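Local coordinates for protein sphingomyelinase C (Streptomyces griseocarneus, PDB 7CNE) that belongs to the endonuclease/exonuclease/phosphatase family and has the DNase I-like fold of a sphingomyelinase, at residues T88-G100 and Q115-N129. Sequence-based numbering, arbitrary orientation.
Sequences TGGKYSATTPEDG and QVIFNDACGADWWSN
Gln-115 and Thr-88 pair side by side on one face of a short parallel strand pair: the carboxamide sends a nearly straight bond from NE2 to Thr-88 OG1 (2.9 Å), the hydroxyl lying in the amide plane. Gly-79 and Ser-81 bind the same carboxamide, OE1 taking the N-H of Gly-79. The backbones interlock as Gln-115 O accepts from Gly-89 N and Ile-117 N donates to Gly-89 O. Val-116 CG1 packs against the Gly-89 to Gly-90 peptide, and the strand pairing ends at Gly-90 and Ile-117, where Ile-117 O receives Lys-91 N from well above the carbonyl plane. Anti to the carbonyl carbon (chi1 -55°), Ile-117 CG1 reaches the edge of the Tyr-92 ring, near its plane, and packs against Tyr-92 CB (3.7 Å). Next, the extended Lys-91 chain crosses Asn-119 at about a right angle, its NZ meeting a lone pair of Asn-119 O at 2.9 Å and approaching the edge of the Trp-126 indole. Further on, Ser-128 CB packs on Glu-98 CB (3.6 Å), and a water joins Ser-128 OG to Asp-99 O. Asn-129 closes the contact. Its backbone N binds Glu-98 O, while its buried carboxamide grips the Ser-93 backbone at N-H and carbonyl: OD1 accepts from Ser-93 N (3.0 Å) and ND2 gives to Ser-93 O (2.8 Å), each bond in the acceptor's carbonyl plane. Thr-96 CG2 presses on this amide, and Gly-79 O takes a second bond from ND2. Ser-93 OG in turn accepts from Thr-95 N and Thr-96 N, an ST turn and ST motif that shape the loop. Edge strand 87-90 is thus added in parallel to 110-117 at the border of one of the two mixed sheets of the DNase I-like sandwich, with their following loops tied together.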
ATOM      1  N   THR A  88       6.551  16.910  -6.770  1.00 19.32           N
ATOM      2  CA  THR A  88       7.401  15.763  -6.465  1.00 22.56           C
ATOM      3  C   THR A  88       8.469  16.227  -5.486  1.00 23.59           C
ATOM      4  O   THR A  88       9.163  17.211  -5.759  1.00 26.38           O
ATOM      5  CB  THR A  88       8.075  15.185  -7.727  1.00 22.16           C
ATOM      6  OG1 THR A  88       7.095  14.643  -8.620  1.00 19.81           O
ATOM      7  CG2 THR A  88       9.101  14.095  -7.365  1.00 20.77           C
ATOM      8  N   GLY A  89       8.614  15.527  -4.357  1.00 21.07           N
ATOM      9  CA  GLY A  89       9.662  15.813  -3.398  1.00 20.40           C
ATOM     10  C   GLY A  89      10.460  14.565  -3.051  1.00 19.44           C
ATOM     11  O   GLY A  89      10.255  13.498  -3.630  1.00 19.40           O
ATOM     12  N   GLY A  90      11.373  14.724  -2.088  1.00 20.03           N
ATOM     13  CA  GLY A  90      12.205  13.604  -1.665  1.00 20.95           C
ATOM     14  C   GLY A  90      13.304  13.281  -2.669  1.00 21.07           C
ATOM     15  O   GLY A  90      13.559  14.030  -3.622  1.00 21.78           O
ATOM     16  N   LYS A  91      13.967  12.137  -2.451  1.00 20.96           N
ATOM     17  CA  LYS A  91      15.150  11.767  -3.241  1.00 22.62           C
ATOM     18  C   LYS A  91      14.777  11.084  -4.560  1.00 24.01           C
ATOM     19  O   LYS A  91      15.244   9.989  -4.885  1.00 21.45           O
ATOM     20  CB  LYS A  91      16.086  10.878  -2.428  1.00 26.60           C
ATOM     21  CG  LYS A  91      17.051  11.647  -1.537  1.00 28.31           C
ATOM     22  CD  LYS A  91      17.902  10.717  -0.680  1.00 28.31           C
ATOM     23  CE  LYS A  91      18.660  11.507   0.374  1.00 27.74           C
ATOM     24  NZ  LYS A  91      19.344  10.626   1.365  1.00 29.02           N
ATOM     25  N   TYR A  92      13.946  11.779  -5.340  1.00 21.67           N
ATOM     26  CA  TYR A  92      13.503  11.263  -6.631  1.00 22.79           C
ATOM     27  C   TYR A  92      14.693  11.103  -7.574  1.00 26.59           C
ATOM     28  O   TYR A  92      15.562  11.969  -7.646  1.00 25.46           O
ATOM     29  CB  TYR A  92      12.459  12.211  -7.236  1.00 22.09           C
ATOM     30  CG  TYR A  92      12.058  11.886  -8.664  1.00 24.16           C
ATOM     31  CD1 TYR A  92      11.100  10.906  -8.940  1.00 24.93           C
ATOM     32  CD2 TYR A  92      12.617  12.572  -9.735  1.00 26.35           C
ATOM     33  CE1 TYR A  92      10.728  10.611 -10.255  1.00 22.77           C
ATOM     34  CE2 TYR A  92      12.256  12.285 -11.044  1.00 27.36           C
ATOM     35  CZ  TYR A  92      11.311  11.308 -11.297  1.00 27.58           C
ATOM     36  OH  TYR A  92      10.961  11.026 -12.596  1.00 27.50           O
ATOM     37  N   SER A  93      14.732   9.984  -8.295  1.00 24.04           N
ATOM     38  CA  SER A  93      15.738   9.732  -9.320  1.00 26.21           C
ATOM     39  C   SER A  93      15.077   9.661 -10.689  1.00 25.64           C
ATOM     40  O   SER A  93      14.101   8.926 -10.869  1.00 24.52           O
ATOM     41  CB  SER A  93      16.486   8.431  -9.041  1.00 24.86           C
ATOM     42  OG  SER A  93      17.116   7.959 -10.215  1.00 27.89           O
ATOM     43  N   ALA A  94      15.616  10.415 -11.656  1.00 24.61           N
ATOM     44  CA  ALA A  94      15.069  10.399 -13.009  1.00 26.61           C
ATOM     45  C   ALA A  94      15.607   9.244 -13.843  1.00 27.60           C
ATOM     46  O   ALA A  94      15.025   8.916 -14.879  1.00 29.64           O
ATOM     47  CB  ALA A  94      15.362  11.723 -13.723  1.00 32.44           C
ATOM     48  N   THR A  95      16.697   8.614 -13.416  1.00 26.00           N
ATOM     49  CA  THR A  95      17.307   7.564 -14.211  1.00 27.51           C
ATOM     50  C   THR A  95      16.903   6.169 -13.769  1.00 23.20           C
ATOM     51  O   THR A  95      16.968   5.238 -14.578  1.00 23.36           O
ATOM     52  CB  THR A  95      18.839   7.684 -14.162  1.00 26.83           C
ATOM     53  OG1 THR A  95      19.278   7.479 -12.818  1.00 25.67           O
ATOM     54  CG2 THR A  95      19.282   9.070 -14.611  1.00 28.96           C
ATOM     55  N   THR A  96      16.499   5.991 -12.519  1.00 26.37           N
ATOM     56  CA  THR A  96      16.236   4.642 -12.035  1.00 26.90           C
ATOM     57  C   THR A  96      14.997   4.078 -12.736  1.00 23.53           C
ATOM     58  O   THR A  96      14.000   4.787 -12.889  1.00 26.13           O
ATOM     59  CB  THR A  96      16.088   4.638 -10.510  1.00 28.56           C
ATOM     60  OG1 THR A  96      16.270   3.307 -10.029  1.00 32.71           O
ATOM     61  CG2 THR A  96      14.720   5.164 -10.054  1.00 19.08           C
ATOM     62  N   PRO A  97      15.050   2.841 -13.229  1.00 26.23           N
ATOM     63  CA  PRO A  97      13.925   2.309 -14.014  1.00 28.93           C
ATOM     64  C   PRO A  97      12.753   1.832 -13.169  1.00 28.22           C
ATOM     65  O   PRO A  97      11.631   1.773 -13.672  1.00 32.93           O
ATOM     66  CB  PRO A  97      14.547   1.130 -14.783  1.00 28.48           C
ATOM     67  CG  PRO A  97      16.007   1.114 -14.414  1.00 27.17           C
ATOM     68  CD  PRO A  97      16.182   1.902 -13.173  1.00 22.34           C
ATOM     69  N   GLU A  98      12.982   1.475 -11.906  1.00 26.37           N
ATOM     70  CA  GLU A  98      11.927   0.898 -11.078  1.00 31.06           C
ATOM     71  C   GLU A  98      11.187   2.000 -10.326  1.00 29.13           C
ATOM     72  O   GLU A  98      11.811   2.797  -9.616  1.00 28.67           O
ATOM     73  CB  GLU A  98      12.503  -0.112 -10.083  1.00 32.57           C
ATOM     74  CG  GLU A  98      12.704  -1.530 -10.621  1.00 42.23           C
ATOM     75  CD  GLU A  98      13.993  -2.184 -10.119  1.00 41.59           C
ATOM     76  OE1 GLU A  98      14.040  -3.427 -10.101  1.00 46.75           O
ATOM     77  OE2 GLU A  98      14.971  -1.476  -9.763  1.00 45.59           O
ATOM     78  N   ASP A  99       9.864   2.038 -10.475  1.00 26.63           N
ATOM     79  CA  ASP A  99       9.061   2.994  -9.728  1.00 26.81           C
ATOM     80  C   ASP A  99       8.718   2.415  -8.353  1.00 25.21           C
ATOM     81  O   ASP A  99       9.102   1.296  -8.008  1.00 19.79           O
ATOM     82  CB  ASP A  99       7.814   3.405 -10.519  1.00 22.38           C
ATOM     83  CG  ASP A  99       6.850   2.245 -10.794  1.00 25.94           C
ATOM     84  OD1 ASP A  99       6.499   1.490  -9.861  1.00 21.11           O
ATOM     85  OD2 ASP A  99       6.385   2.129 -11.944  1.00 27.79           O
ATOM     86  N   GLY A 100       8.001   3.200  -7.543  1.00 20.73           N
ATOM     87  CA  GLY A 100       7.644   2.788  -6.192  1.00 19.75           C
ATOM     88  C   GLY A 100       6.411   1.908  -6.077  1.00 20.60           C
ATOM     89  O   GLY A 100       6.117   1.424  -4.981  1.00 18.27           O
ATOM     90  N   GLN A 115       3.776  13.380  -4.782  1.00 15.50           N
ATOM     91  CA  GLN A 115       4.563  12.216  -4.432  1.00 17.31           C
ATOM     92  C   GLN A 115       5.837  12.689  -3.747  1.00 17.92           C
ATOM     93  O   GLN A 115       6.334  13.789  -4.006  1.00 16.05           O
ATOM     94  CB  GLN A 115       4.893  11.359  -5.675  1.00 17.37           C
ATOM     95  CG  GLN A 115       5.823  12.043  -6.658  1.00 19.43           C
ATOM     96  CD  GLN A 115       6.229  11.146  -7.805  1.00 20.06           C
ATOM     97  OE1 GLN A 115       6.028   9.929  -7.766  1.00 19.44           O
ATOM     98  NE2 GLN A 115       6.809  11.742  -8.839  1.00 18.33           N
ATOM     99  N   VAL A 116       6.348  11.853  -2.856  1.00 17.95           N
ATOM    100  CA  VAL A 116       7.615  12.102  -2.183  1.00 16.84           C
ATOM    101  C   VAL A 116       8.365  10.780  -2.172  1.00 17.65           C
ATOM    102  O   VAL A 116       7.824   9.764  -1.724  1.00 16.56           O
ATOM    103  CB  VAL A 116       7.412  12.642  -0.750  1.00 19.85           C
ATOM    104  CG1 VAL A 116       8.751  12.880  -0.056  1.00 19.22           C
ATOM    105  CG2 VAL A 116       6.542  13.925  -0.749  1.00 17.92           C
ATOM    106  N   ILE A 117       9.586  10.782  -2.689  1.00 16.10           N
ATOM    107  CA  ILE A 117      10.447   9.600  -2.672  1.00 16.05           C
ATOM    108  C   ILE A 117      11.198   9.576  -1.341  1.00 16.84           C
ATOM    109  O   ILE A 117      11.655  10.615  -0.852  1.00 17.50           O
ATOM    110  CB  ILE A 117      11.409   9.609  -3.881  1.00 17.99           C
ATOM    111  CG1 ILE A 117      10.633   9.743  -5.201  1.00 21.70           C
ATOM    112  CG2 ILE A 117      12.390   8.406  -3.876  1.00 17.86           C
ATOM    113  CD1 ILE A 117       9.388   8.900  -5.322  1.00 21.86           C
ATOM    114  N   PHE A 118      11.296   8.396  -0.733  1.00 15.45           N
ATOM    115  CA  PHE A 118      11.903   8.276   0.591  1.00 17.75           C
ATOM    116  C   PHE A 118      13.364   8.720   0.579  1.00 20.81           C
ATOM    117  O   PHE A 118      14.114   8.431  -0.356  1.00 17.08           O
ATOM    118  CB  PHE A 118      11.817   6.828   1.082  1.00 17.10           C
ATOM    119  CG  PHE A 118      10.454   6.430   1.539  1.00 19.79           C
ATOM    120  CD1 PHE A 118       9.754   7.227   2.442  1.00 19.37           C
ATOM    121  CD2 PHE A 118       9.865   5.261   1.079  1.00 15.16           C
ATOM    122  CE1 PHE A 118       8.491   6.862   2.872  1.00 19.20           C
ATOM    123  CE2 PHE A 118       8.595   4.893   1.507  1.00 18.23           C
ATOM    124  CZ  PHE A 118       7.906   5.701   2.399  1.00 18.71           C
ATOM    125  N   ASN A 119      13.763   9.429   1.630  1.00 21.66           N
ATOM    126  CA  ASN A 119      15.157   9.831   1.784  1.00 22.98           C
ATOM    127  C   ASN A 119      16.022   8.714   2.343  1.00 24.34           C
ATOM    128  O   ASN A 119      17.250   8.765   2.191  1.00 21.93           O
ATOM    129  CB  ASN A 119      15.257  11.057   2.699  1.00 23.24           C
ATOM    130  CG  ASN A 119      14.598  12.272   2.108  1.00 23.78           C
ATOM    131  OD1 ASN A 119      14.552  12.427   0.887  1.00 25.09           O
ATOM    132  ND2 ASN A 119      14.079  13.153   2.967  1.00 22.61           N
ATOM    133  N   ASP A 120      15.409   7.710   2.973  1.00 21.09           N
ATOM    134  CA  ASP A 120      16.122   6.630   3.648  1.00 21.93           C
ATOM    135  C   ASP A 120      15.597   5.288   3.164  1.00 19.97           C
ATOM    136  O   ASP A 120      14.380   5.060   3.166  1.00 21.59           O
ATOM    137  CB  ASP A 120      15.952   6.729   5.173  1.00 19.03           C
ATOM    138  CG  ASP A 120      16.454   8.048   5.734  1.00 21.30           C
ATOM    139  OD1 ASP A 120      15.668   9.011   5.772  1.00 21.09           O
ATOM    140  OD2 ASP A 120      17.634   8.114   6.152  1.00 23.71           O
ATOM    141  N   ALA A 121      16.509   4.396   2.776  1.00 20.45           N
ATOM    142  CA  ALA A 121      16.150   3.054   2.330  1.00 20.24           C
ATOM    143  C   ALA A 121      17.429   2.238   2.196  1.00 20.78           C
ATOM    144  O   ALA A 121      18.521   2.795   2.081  1.00 23.15           O
ATOM    145  CB  ALA A 121      15.389   3.078   1.000  1.00 18.99           C
ATOM    146  N   CYS A 122      17.278   0.911   2.204  1.00 20.58           N
ATOM    147  CA  CYS A 122      18.411  -0.001   2.116  1.00 24.14           C
ATOM    148  C   CYS A 122      18.063  -1.171   1.206  1.00 26.83           C
ATOM    149  O   CYS A 122      16.901  -1.393   0.851  1.00 23.15           O
ATOM    150  CB  CYS A 122      18.850  -0.514   3.497  1.00 23.59           C
ATOM    151  SG  CYS A 122      17.582  -1.414   4.451  1.00 24.05           S
ATOM    152  N   GLY A 123      19.097  -1.931   0.841  1.00 27.24           N
ATOM    153  CA  GLY A 123      18.907  -3.071  -0.032  1.00 27.21           C
ATOM    154  C   GLY A 123      18.297  -2.647  -1.346  1.00 28.10           C
ATOM    155  O   GLY A 123      18.618  -1.587  -1.893  1.00 29.62           O
ATOM    156  N   ALA A 124      17.366  -3.468  -1.844  1.00 31.06           N
ATOM    157  CA  ALA A 124      16.749  -3.215  -3.142  1.00 29.35           C
ATOM    158  C   ALA A 124      15.915  -1.946  -3.142  1.00 30.85           C
ATOM    159  O   ALA A 124      15.821  -1.266  -4.173  1.00 30.30           O
ATOM    160  CB  ALA A 124      15.876  -4.404  -3.550  1.00 32.69           C
ATOM    161  N   ASP A 125      15.290  -1.615  -2.008  1.00 27.83           N
ATOM    162  CA  ASP A 125      14.414  -0.450  -1.952  1.00 23.15           C
ATOM    163  C   ASP A 125      15.160   0.843  -2.280  1.00 23.36           C
ATOM    164  O   ASP A 125      14.577   1.778  -2.843  1.00 25.64           O
ATOM    165  CB  ASP A 125      13.781  -0.336  -0.563  1.00 24.14           C
ATOM    166  CG  ASP A 125      12.985  -1.570  -0.168  1.00 28.55           C
ATOM    167  OD1 ASP A 125      13.490  -2.713  -0.359  1.00 30.25           O
ATOM    168  OD2 ASP A 125      11.865  -1.385   0.363  1.00 24.23           O
ATOM    169  N   TRP A 126      16.427   0.942  -1.881  1.00 22.95           N
ATOM    170  CA  TRP A 126      17.174   2.179  -2.112  1.00 22.67           C
ATOM    171  C   TRP A 126      17.272   2.498  -3.596  1.00 23.83           C
ATOM    172  O   TRP A 126      17.150   3.660  -3.998  1.00 22.58           O
ATOM    173  CB  TRP A 126      18.574   2.077  -1.510  1.00 22.37           C
ATOM    174  CG  TRP A 126      19.487   3.235  -1.871  1.00 23.20           C
ATOM    175  CD1 TRP A 126      20.510   3.224  -2.781  1.00 26.69           C
ATOM    176  CD2 TRP A 126      19.466   4.557  -1.312  1.00 24.66           C
ATOM    177  NE1 TRP A 126      21.115   4.462  -2.834  1.00 25.41           N
ATOM    178  CE2 TRP A 126      20.498   5.296  -1.940  1.00 27.38           C
ATOM    179  CE3 TRP A 126      18.675   5.190  -0.346  1.00 24.26           C
ATOM    180  CZ2 TRP A 126      20.755   6.637  -1.633  1.00 25.37           C
ATOM    181  CZ3 TRP A 126      18.931   6.524  -0.044  1.00 25.25           C
ATOM    182  CH2 TRP A 126      19.965   7.228  -0.684  1.00 29.48           C
ATOM    183  N   TRP A 127      17.494   1.481  -4.424  1.00 22.04           N
ATOM    184  CA  TRP A 127      17.790   1.706  -5.833  1.00 23.90           C
ATOM    185  C   TRP A 127      16.555   2.044  -6.651  1.00 24.67           C
ATOM    186  O   TRP A 127      16.687   2.376  -7.833  1.00 25.15           O
ATOM    187  CB  TRP A 127      18.515   0.473  -6.397  1.00 20.68           C
ATOM    188  CG  TRP A 127      19.758   0.243  -5.597  1.00 21.38           C
ATOM    189  CD1 TRP A 127      19.976  -0.738  -4.674  1.00 26.71           C
ATOM    190  CD2 TRP A 127      20.916   1.081  -5.581  1.00 24.50           C
ATOM    191  NE1 TRP A 127      21.222  -0.577  -4.101  1.00 25.73           N
ATOM    192  CE2 TRP A 127      21.819   0.530  -4.646  1.00 25.42           C
ATOM    193  CE3 TRP A 127      21.289   2.233  -6.281  1.00 26.90           C
ATOM    194  CZ2 TRP A 127      23.072   1.090  -4.400  1.00 27.92           C
ATOM    195  CZ3 TRP A 127      22.538   2.785  -6.035  1.00 25.81           C
ATOM    196  CH2 TRP A 127      23.407   2.215  -5.100  1.00 26.31           C
ATOM    197  N   SER A 128      15.371   2.011  -6.056  1.00 22.06           N
ATOM    198  CA  SER A 128      14.147   2.303  -6.781  1.00 22.59           C
ATOM    199  C   SER A 128      13.479   3.534  -6.172  1.00 22.53           C
ATOM    200  O   SER A 128      13.870   4.018  -5.108  1.00 22.33           O
ATOM    201  CB  SER A 128      13.217   1.081  -6.777  1.00 23.86           C
ATOM    202  OG  SER A 128      12.692   0.833  -5.491  1.00 29.01           O
ATOM    203  N   ASN A 129      12.471   4.059  -6.867  1.00 20.70           N
ATOM    204  CA  ASN A 129      11.812   5.292  -6.427  1.00 19.05           C
ATOM    205  C   ASN A 129      10.677   4.990  -5.448  1.00 22.35           C
ATOM    206  O   ASN A 129       9.543   5.447  -5.621  1.00 18.47           O
ATOM    207  CB  ASN A 129      11.303   6.074  -7.632  1.00 19.47           C
ATOM    208  CG  ASN A 129      12.316   7.070  -8.166  1.00 24.69           C
ATOM    209  OD1 ASN A 129      13.252   7.481  -7.463  1.00 20.96           O
ATOM    210  ND2 ASN A 129      12.137   7.466  -9.427  1.00 22.77           N
TER
HETATM  211  O   HOH W   1      10.399  -0.752  -6.810  1.00 31.44           O